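Local coordinates for protein alpha-glucosidase (Pseudoalteromonas sp. K8, PDB 5HQA) that hydrolyses alpha-glucosides as a family 97 glycoside hydrolase, with an active-site pocket that holds a calcium ion and, here, the inhibitor acarbose, at residues 434-439 / 487-492; 453-456 / 460-463. All coordinates share one frame; numbering follows the deposited sequence.

Contact 1: 434-439 / 487-492. With CA (calcium ion), chain C; AC1 (4,6-dideoxy-4-{[(1S,4R,5S,6S)-4,5,6-trihydroxy-3-(hydroxymethyl)cyclohex-2-en-1-yl]amino}-alpha-D-glucopyranose), chain B.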
ATOM      1  N   ASN A 434       7.980  -3.188   8.089  1.00 12.04           N
ATOM      2  CA  ASN A 434       7.693  -3.279   6.659  1.00 11.92           C
ATOM      3  C   ASN A 434       7.102  -4.667   6.433  1.00 11.97           C
ATOM      4  O   ASN A 434       7.825  -5.664   6.507  1.00 14.34           O
ATOM      5  CB  ASN A 434       8.991  -3.061   5.867  1.00 13.45           C
ATOM      6  CG  ASN A 434       8.902  -3.501   4.413  1.00 15.38           C
ATOM      7  OD1 ASN A 434       7.819  -3.692   3.857  1.00 13.30           O
ATOM      8  ND2 ASN A 434      10.071  -3.639   3.778  1.00 14.38           N
ATOM      9  N   THR A 435       5.790  -4.750   6.190  1.00 11.26           N
ATOM     10  CA  THR A 435       5.081  -6.032   6.201  1.00  9.81           C
ATOM     11  C   THR A 435       4.920  -6.573   4.787  1.00  9.84           C
ATOM     12  O   THR A 435       4.223  -5.963   3.967  1.00 10.85           O
ATOM     13  CB  THR A 435       3.695  -5.898   6.829  1.00 10.45           C
ATOM     14  OG1 THR A 435       3.789  -5.236   8.093  1.00 13.35           O
ATOM     15  CG2 THR A 435       3.067  -7.288   7.026  1.00  9.68           C
ATOM     16  N   HIS A 436       5.508  -7.737   4.513  1.00 11.82           N
ATOM     17  CA  HIS A 436       5.200  -8.459   3.284  1.00 12.91           C
ATOM     18  C   HIS A 436       4.157  -9.539   3.554  1.00 14.55           C
ATOM     19  O   HIS A 436       4.049 -10.051   4.671  1.00 13.50           O
ATOM     20  CB  HIS A 436       6.470  -9.046   2.654  1.00 12.31           C
ATOM     21  CG  HIS A 436       7.306  -8.007   1.966  1.00 12.52           C
ATOM     22  ND1 HIS A 436       7.887  -8.203   0.730  1.00 11.83           N
ATOM     23  CD2 HIS A 436       7.616  -6.737   2.332  1.00 12.13           C
ATOM     24  CE1 HIS A 436       8.533  -7.104   0.374  1.00 12.82           C
ATOM     25  NE2 HIS A 436       8.392  -6.204   1.333  1.00 12.44           N
ATOM     26  N   GLU A 437       3.386  -9.871   2.515  1.00  9.73           N
ATOM     27  CA  GLU A 437       2.139 -10.617   2.645  1.00  9.56           C
ATOM     28  C   GLU A 437       1.301 -10.029   3.784  1.00 11.80           C
ATOM     29  O   GLU A 437       1.013 -10.709   4.774  1.00 10.79           O
ATOM     30  CB  GLU A 437       2.381 -12.108   2.853  1.00 11.33           C
ATOM     31  CG  GLU A 437       3.174 -12.733   1.702  1.00 12.93           C
ATOM     32  CD  GLU A 437       4.650 -12.365   1.758  1.00 16.30           C
ATOM     33  OE1 GLU A 437       5.235 -12.501   2.851  1.00 16.06           O
ATOM     34  OE2 GLU A 437       5.216 -11.901   0.732  1.00 16.42           O
ATOM     35  N   PRO A 438       0.895  -8.758   3.666  1.00 11.51           N
ATOM     36  CA  PRO A 438       0.264  -8.047   4.779  1.00  9.52           C
ATOM     37  C   PRO A 438      -1.243  -8.076   4.684  1.00 11.87           C
ATOM     38  O   PRO A 438      -1.808  -8.662   3.753  1.00 11.27           O
ATOM     39  CB  PRO A 438       0.759  -6.619   4.562  1.00  9.22           C
ATOM     40  CG  PRO A 438       0.650  -6.495   3.053  1.00  9.25           C
ATOM     41  CD  PRO A 438       1.045  -7.873   2.500  1.00 11.04           C
ATOM     42  N   ILE A 439      -1.898  -7.410   5.632  1.00 12.17           N
ATOM     43  CA  ILE A 439      -3.228  -6.868   5.386  1.00 12.03           C
ATOM     44  C   ILE A 439      -3.065  -5.623   4.522  1.00 11.03           C
ATOM     45  O   ILE A 439      -2.070  -4.895   4.629  1.00 11.02           O
ATOM     46  CB  ILE A 439      -3.945  -6.550   6.716  1.00 10.51           C
ATOM     47  CG1 ILE A 439      -5.340  -5.962   6.471  1.00 10.25           C
ATOM     48  CG2 ILE A 439      -3.121  -5.560   7.563  1.00 10.64           C
ATOM     49  CD1 ILE A 439      -6.331  -6.952   5.862  1.00  9.63           C
ATOM     50  N   PRO A 487       1.542   3.555   1.015  1.00 13.59           N
ATOM     51  CA  PRO A 487       2.883   3.265   0.471  1.00 10.85           C
ATOM     52  C   PRO A 487       3.106   1.784   0.185  1.00 12.75           C
ATOM     53  O   PRO A 487       2.517   0.904   0.816  1.00 12.38           O
ATOM     54  CB  PRO A 487       3.835   3.766   1.569  1.00 10.21           C
ATOM     55  CG  PRO A 487       2.982   3.904   2.814  1.00 10.42           C
ATOM     56  CD  PRO A 487       1.604   4.253   2.314  1.00 11.91           C
ATOM     57  N   MET A 488       3.980   1.511  -0.784  1.00 10.27           N
ATOM     58  CA  MET A 488       4.310   0.138  -1.135  1.00  9.93           C
ATOM     59  C   MET A 488       5.814  -0.032  -1.218  1.00 12.99           C
ATOM     60  O   MET A 488       6.500   0.789  -1.835  1.00 13.46           O
ATOM     61  CB  MET A 488       3.687  -0.278  -2.464  1.00  9.90           C
ATOM     62  CG  MET A 488       4.104  -1.692  -2.879  1.00 10.02           C
ATOM     63  SD  MET A 488       3.482  -2.148  -4.498  1.00 12.89           S
ATOM     64  CE  MET A 488       4.121  -3.828  -4.654  1.00 10.05           C
ATOM     65  N   ASP A 489       6.312  -1.108  -0.604  1.00 10.88           N
ATOM     66  CA  ASP A 489       7.702  -1.552  -0.735  1.00 10.63           C
ATOM     67  C   ASP A 489       7.814  -2.380  -2.017  1.00 13.02           C
ATOM     68  O   ASP A 489       7.733  -3.610  -2.010  1.00 14.84           O
ATOM     69  CB  ASP A 489       8.109  -2.359   0.498  1.00 12.83           C
ATOM     70  CG  ASP A 489       9.592  -2.756   0.502  1.00 17.76           C
ATOM     71  OD1 ASP A 489      10.452  -1.909   0.149  1.00 19.04           O
ATOM     72  OD2 ASP A 489       9.896  -3.920   0.893  1.00 14.97           O
ATOM     73  N   PHE A 490       7.997  -1.682  -3.147  1.00 11.66           N
ATOM     74  CA  PHE A 490       8.062  -2.332  -4.460  1.00 11.79           C
ATOM     75  C   PHE A 490       9.441  -2.919  -4.759  1.00 11.48           C
ATOM     76  O   PHE A 490       9.552  -3.831  -5.593  1.00 11.14           O
ATOM     77  CB  PHE A 490       7.678  -1.321  -5.553  1.00 10.75           C
ATOM     78  CG  PHE A 490       7.627  -1.912  -6.941  1.00 10.32           C
ATOM     79  CD1 PHE A 490       6.457  -2.487  -7.419  1.00  9.78           C
ATOM     80  CD2 PHE A 490       8.755  -1.901  -7.762  1.00 10.46           C
ATOM     81  CE1 PHE A 490       6.408  -3.050  -8.693  1.00 10.39           C
ATOM     82  CE2 PHE A 490       8.721  -2.466  -9.039  1.00 11.23           C
ATOM     83  CZ  PHE A 490       7.543  -3.043  -9.502  1.00 12.63           C
ATOM     84  N   THR A 491      10.479  -2.439  -4.069  1.00 12.73           N
ATOM     85  CA  THR A 491      11.912  -2.654  -4.301  1.00 12.03           C
ATOM     86  C   THR A 491      12.274  -2.302  -5.745  1.00 12.89           C
ATOM     87  O   THR A 491      12.598  -3.184  -6.550  1.00 11.86           O
ATOM     88  CB  THR A 491      12.358  -4.083  -3.927  1.00 13.81           C
ATOM     89  OG1 THR A 491      11.933  -5.037  -4.905  1.00 14.07           O
ATOM     90  CG2 THR A 491      11.806  -4.491  -2.558  1.00 12.77           C
ATOM     91  N   PRO A 492      12.266  -1.017  -6.100  1.00 12.25           N
ATOM     92  CA  PRO A 492      12.620  -0.601  -7.460  1.00 11.42           C
ATOM     93  C   PRO A 492      14.129  -0.662  -7.687  1.00 13.64           C
ATOM     94  O   PRO A 492      14.910  -1.007  -6.799  1.00 13.55           O
ATOM     95  CB  PRO A 492      12.112   0.838  -7.513  1.00 11.68           C
ATOM     96  CG  PRO A 492      12.272   1.316  -6.117  1.00 14.95           C
ATOM     97  CD  PRO A 492      11.911   0.136  -5.254  1.00 12.43           C
TER
HETATM   98 CA    CA C 701       5.918 -11.350  -1.524  1.00 13.54          CA
HETATM   99  C1  AC1 B   3       5.944 -16.987  -2.879  1.00 28.84           C
HETATM  100  O2  AC1 B   3       3.870 -15.804  -3.063  1.00 22.59           O
HETATM  101  C2  AC1 B   3       5.110 -15.835  -2.338  1.00 22.81           C
HETATM  102  C4A AC1 B   3      11.137 -12.193   0.492  1.00 15.05           C
HETATM  103  C3  AC1 B   3       5.842 -14.523  -2.439  1.00 17.22           C
HETATM  104  O3  AC1 B   3       5.002 -13.445  -1.988  1.00 15.78           O
HETATM  105  C4  AC1 B   3       7.127 -14.593  -1.657  1.00 15.63           C
HETATM  106  N4A AC1 B   3       7.777 -13.259  -1.457  1.00 14.18           N
HETATM  107  C5  AC1 B   3       7.954 -15.513  -2.541  1.00 23.06           C
HETATM  108  O5  AC1 B   3       7.376 -16.881  -2.443  1.00 25.95           O
HETATM  109  C6  AC1 B   3       9.408 -15.583  -2.193  1.00 22.42           C
HETATM  110  C1B AC1 B   3       8.194 -12.965  -0.039  1.00 19.62           C
HETATM  111  C2B AC1 B   3       8.821 -11.421   0.060  1.00 19.86           C
HETATM  112  O2B AC1 B   3       7.893 -10.539  -0.570  1.00 13.05           O
HETATM  113  C3B AC1 B   3      10.118 -11.360  -0.476  1.00 18.63           C
HETATM  114  O3B AC1 B   3      10.629 -10.007  -0.579  1.00 17.17           O
HETATM  115  O4  AC1 B   3      12.422 -12.258  -0.095  1.00 14.28           O
HETATM  116  C5B AC1 B   3      10.674 -13.530   0.782  1.00 14.41           C
HETATM  117  C7B AC1 B   3       9.112 -13.901   0.518  1.00 14.01           C
HETATM  118  C6B AC1 B   3      11.449 -14.324   1.847  1.00 15.74           C
HETATM  119  O6B AC1 B   3      11.131 -13.787   3.092  1.00 22.24           O

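Contact 2: 453-456 / 460-463. With CA (calcium ion), chain C; AC1 (4,6-dideoxy-4-{[(1S,4R,5S,6S)-4,5,6-trihydroxy-3-(hydroxymethyl)cyclohex-2-en-1-yl]amino}-alpha-D-glucopyranose), chain B.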
ATOM      1  N   THR A 453       5.548   0.800   5.757  1.00 11.43           N
ATOM      2  CA  THR A 453       5.245   0.386   4.396  1.00 11.41           C
ATOM      3  C   THR A 453       4.846  -1.089   4.413  1.00 12.05           C
ATOM      4  O   THR A 453       4.886  -1.757   5.451  1.00 11.20           O
ATOM      5  CB  THR A 453       6.440   0.662   3.468  1.00 12.78           C
ATOM      6  OG1 THR A 453       6.019   0.588   2.099  1.00 13.31           O
ATOM      7  CG2 THR A 453       7.587  -0.338   3.713  1.00 10.08           C
ATOM      8  N   ARG A 454       4.437  -1.584   3.249  1.00 10.41           N
ATOM      9  CA  ARG A 454       4.069  -2.987   3.108  1.00 11.10           C
ATOM     10  C   ARG A 454       4.118  -3.355   1.635  1.00 10.71           C
ATOM     11  O   ARG A 454       4.227  -2.494   0.760  1.00 10.18           O
ATOM     12  CB  ARG A 454       2.676  -3.263   3.687  1.00 10.31           C
ATOM     13  CG  ARG A 454       1.524  -2.766   2.802  1.00 10.47           C
ATOM     14  CD  ARG A 454       0.241  -2.660   3.626  1.00 10.67           C
ATOM     15  NE  ARG A 454       0.412  -1.694   4.707  1.00  9.60           N
ATOM     16  CZ  ARG A 454      -0.151  -1.796   5.907  1.00 12.23           C
ATOM     17  NH1 ARG A 454      -0.934  -2.836   6.197  1.00 11.22           N
ATOM     18  NH2 ARG A 454       0.071  -0.854   6.823  1.00 12.14           N
ATOM     19  N   GLU A 455       4.029  -4.655   1.372  1.00  9.91           N
ATOM     20  CA  GLU A 455       3.970  -5.115  -0.009  1.00 10.79           C
ATOM     21  C   GLU A 455       2.500  -5.225  -0.424  1.00 11.33           C
ATOM     22  O   GLU A 455       1.884  -4.211  -0.771  1.00 11.78           O
ATOM     23  CB  GLU A 455       4.734  -6.434  -0.158  1.00 10.34           C
ATOM     24  CG  GLU A 455       5.017  -6.824  -1.591  1.00 12.11           C
ATOM     25  CD  GLU A 455       5.846  -8.098  -1.674  1.00 15.98           C
ATOM     26  OE1 GLU A 455       5.399  -9.143  -1.148  1.00 12.53           O
ATOM     27  OE2 GLU A 455       6.954  -8.045  -2.247  1.00 16.56           O
ATOM     28  N   GLY A 456       1.911  -6.417  -0.380  1.00  9.35           N
ATOM     29  CA  GLY A 456       0.470  -6.505  -0.641  1.00  8.57           C
ATOM     30  C   GLY A 456       0.060  -6.229  -2.076  1.00 10.24           C
ATOM     31  O   GLY A 456      -1.010  -5.639  -2.321  1.00  9.41           O
ATOM     32  N   GLN A 460       8.737  -6.080  -7.441  1.00 10.94           N
ATOM     33  CA  GLN A 460       9.877  -6.427  -8.289  1.00  9.55           C
ATOM     34  C   GLN A 460      10.205  -7.916  -8.256  1.00 12.25           C
ATOM     35  O   GLN A 460      10.710  -8.460  -9.248  1.00 11.89           O
ATOM     36  CB  GLN A 460      11.100  -5.627  -7.841  1.00 10.49           C
ATOM     37  CG  GLN A 460      12.268  -5.645  -8.811  1.00 11.15           C
ATOM     38  CD  GLN A 460      12.082  -4.638  -9.932  1.00 15.23           C
ATOM     39  OE1 GLN A 460      11.609  -4.981 -11.021  1.00 14.95           O
ATOM     40  NE2 GLN A 460      12.451  -3.383  -9.668  1.00 10.98           N
ATOM     41  N   GLU A 461       9.957  -8.588  -7.126  1.00 11.09           N
ATOM     42  CA  GLU A 461      10.352  -9.991  -7.008  1.00 10.99           C
ATOM     43  C   GLU A 461       9.716 -10.854  -8.092  1.00 11.38           C
ATOM     44  O   GLU A 461      10.333 -11.818  -8.555  1.00 11.39           O
ATOM     45  CB  GLU A 461       9.984 -10.532  -5.628  1.00 11.78           C
ATOM     46  CG  GLU A 461       8.492 -10.422  -5.307  1.00 13.61           C
ATOM     47  CD  GLU A 461       8.123 -11.115  -4.010  1.00 19.25           C
ATOM     48  OE1 GLU A 461       8.989 -11.829  -3.462  1.00 23.80           O
ATOM     49  OE2 GLU A 461       6.970 -10.962  -3.542  1.00 13.32           O
ATOM     50  N   PHE A 462       8.489 -10.532  -8.517  1.00 12.19           N
ATOM     51  CA  PHE A 462       7.868 -11.330  -9.573  1.00 10.79           C
ATOM     52  C   PHE A 462       8.569 -11.170 -10.908  1.00 11.54           C
ATOM     53  O   PHE A 462       8.315 -11.965 -11.817  1.00 12.32           O
ATOM     54  CB  PHE A 462       6.384 -10.989  -9.713  1.00 10.82           C
ATOM     55  CG  PHE A 462       5.536 -11.647  -8.675  1.00 11.56           C
ATOM     56  CD1 PHE A 462       5.443 -11.109  -7.395  1.00 11.50           C
ATOM     57  CD2 PHE A 462       4.874 -12.830  -8.956  1.00 11.17           C
ATOM     58  CE1 PHE A 462       4.682 -11.743  -6.414  1.00 13.03           C
ATOM     59  CE2 PHE A 462       4.108 -13.469  -7.988  1.00 12.55           C
ATOM     60  CZ  PHE A 462       4.013 -12.929  -6.715  1.00 12.13           C
ATOM     61  N   ASN A 463       9.446 -10.176 -11.042  1.00 11.59           N
ATOM     62  CA  ASN A 463      10.226 -10.033 -12.259  1.00 11.29           C
ATOM     63  C   ASN A 463      11.465 -10.905 -12.258  1.00 14.81           C
ATOM     64  O   ASN A 463      12.135 -10.994 -13.291  1.00 16.24           O
ATOM     65  CB  ASN A 463      10.601  -8.570 -12.458  1.00 10.71           C
ATOM     66  CG  ASN A 463       9.390  -7.711 -12.709  1.00 11.66           C
ATOM     67  OD1 ASN A 463       8.386  -8.189 -13.240  1.00 12.44           O
ATOM     68  ND2 ASN A 463       9.463  -6.446 -12.317  1.00 10.46           N
TER
HETATM   69 CA    CA C 701       5.918 -11.350  -1.524  1.00 13.54          CA
HETATM   70  C1  AC1 B   3       5.944 -16.987  -2.879  1.00 28.84           C
HETATM   71  O2  AC1 B   3       3.870 -15.804  -3.063  1.00 22.59           O
HETATM   72  C2  AC1 B   3       5.110 -15.835  -2.338  1.00 22.81           C
HETATM   73  C4A AC1 B   3      11.137 -12.193   0.492  1.00 15.05           C
HETATM   74  C3  AC1 B   3       5.842 -14.523  -2.439  1.00 17.22           C
HETATM   75  O3  AC1 B   3       5.002 -13.445  -1.988  1.00 15.78           O
HETATM   76  C4  AC1 B   3       7.127 -14.593  -1.657  1.00 15.63           C
HETATM   77  N4A AC1 B   3       7.777 -13.259  -1.457  1.00 14.18           N
HETATM   78  C5  AC1 B   3       7.954 -15.513  -2.541  1.00 23.06           C
HETATM   79  O5  AC1 B   3       7.376 -16.881  -2.443  1.00 25.95           O
HETATM   80  C6  AC1 B   3       9.408 -15.583  -2.193  1.00 22.42           C
HETATM   81  C1B AC1 B   3       8.194 -12.965  -0.039  1.00 19.62           C
HETATM   82  C2B AC1 B   3       8.821 -11.421   0.060  1.00 19.86           C
HETATM   83  O2B AC1 B   3       7.893 -10.539  -0.570  1.00 13.05           O
HETATM   84  C3B AC1 B   3      10.118 -11.360  -0.476  1.00 18.63           C
HETATM   85  O3B AC1 B   3      10.629 -10.007  -0.579  1.00 17.17           O
HETATM   86  O4  AC1 B   3      12.422 -12.258  -0.095  1.00 14.28           O
HETATM   87  C5B AC1 B   3      10.674 -13.530   0.782  1.00 14.41           C
HETATM   88  C7B AC1 B   3       9.112 -13.901   0.518  1.00 14.01           C
HETATM   89  C6B AC1 B   3      11.449 -14.324   1.847  1.00 15.74           C
HETATM   90  O6B AC1 B   3      11.131 -13.787   3.092  1.00 22.24           O

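Contact 1: 434-439 / 487-492
Asn434 and Asp489 face each other with their CA atoms 7.6 Å apart. Segment 434-439 starts on the last two residues of strand 432-435, in a parallel TIM-barrel sheet, and runs on as loop. Segment 487-492 is an irregular loop, with an inverse gamma turn centred on Asp489. The two backbones are bridged by side chains that converge on one oxygen, Asp489 OD2. The NE2 of His436 donates to this OD2 at 2.8 Å, in the ring plane and along the anti lone pair. The ND2 of Asn434 donates to the same OD2 at 2.9 Å, but from above the carboxylate plane, 76° out of it. With chi1 at -175°, Asp489 swings its carboxylate away from its backbone N and across to both donors. Its OD1 is held by Tyr266 OH. At the other edge of the imidazole, ND1 of His436 gives a nearly straight bond (172°) to O2B of the inhibitor. Without the imidazole, as with an alanine here, O2B would probably lose this donor and Asp489 OD2 would keep only the Asn434 bond of the two. Next along the chain, Glu437 bends in mid-chain and sets OE2 2.4 Å from the calcium ion.

Contact 2: 453-456 / 460-463
The carboxylates of Glu455 and Glu461 meet beside the calcium ion with their planes 39° apart. The calcium sits at the edge of both groups, close to each plane. N4A of the inhibitor lies at the OE1 edge of Glu461, also near the plane. His436 lies over one face of the Glu455 group, and its ND1 is 3.1 Å from Glu455 OE2. Glu461 approaches from the side of the other face, tilted well below the plane. The same Glu455 OE2 stands above a face of the Glu461 carboxylate, 3.2 Å from Glu461 OE2. This is a meeting of two acceptors. The calcium probably offsets the repulsion between the two like charges.

Each group gives the metal one oxygen. Glu455 OE1 and Glu461 OE2 both bind calcium at 2.3 Å. Glu154 and Glu437 supply the other protein ligands. Three inhibitor atoms, O3, N4A and O2B, bring the coordination to seven. The arrangement is a glutamate-built calcium site in a sugar pocket, with the metal bound directly to the inhibitor.

Both side chains run extended beyond CG. This length lets the carboxylates meet at the metal although the nearest CA atoms, those of Glu455 and Gln460, are 10.3 Å apart. The second oxygen of Glu461, OE1, lies 2.7 Å from N4A, the nitrogen that links the two rings of the AC1 unit.

Away from the metal, ND2 of Asn463 donates to Gln460 OE1 at 2.9 Å, which ties the two residues together in the turn 460-463. Glu455 follows strand 451-454, which pairs with strand 432-435. Glu461 packs on His274 of helix 271-274, while Gln460 NE2 bonds to Gln516 of helix 513-522.

Overall arrangement
Going along the chain, strand 432-435 comes first and opens contact 1 at its C-terminal end. Strand 451-454 follows and lies beside it in the same parallel barrel sheet. Contact 2 then closes a very short loop, from 453-456 to 460-463. The chain continues through helix 482-485 before 487-492 returns to close contact 1. Contact 2 is therefore nested inside the larger loop, and their centres are about 6 Å apart. Backbone bonds join them: Asp489 N reaches Arg454 O, and Gln460 pairs with Phe490. Arg454 NH1 also reaches Ile439 O. Together they tie two adjacent strand ends, the turn at 460-463 and the loop 487-492 around one calcium ion and one inhibitor.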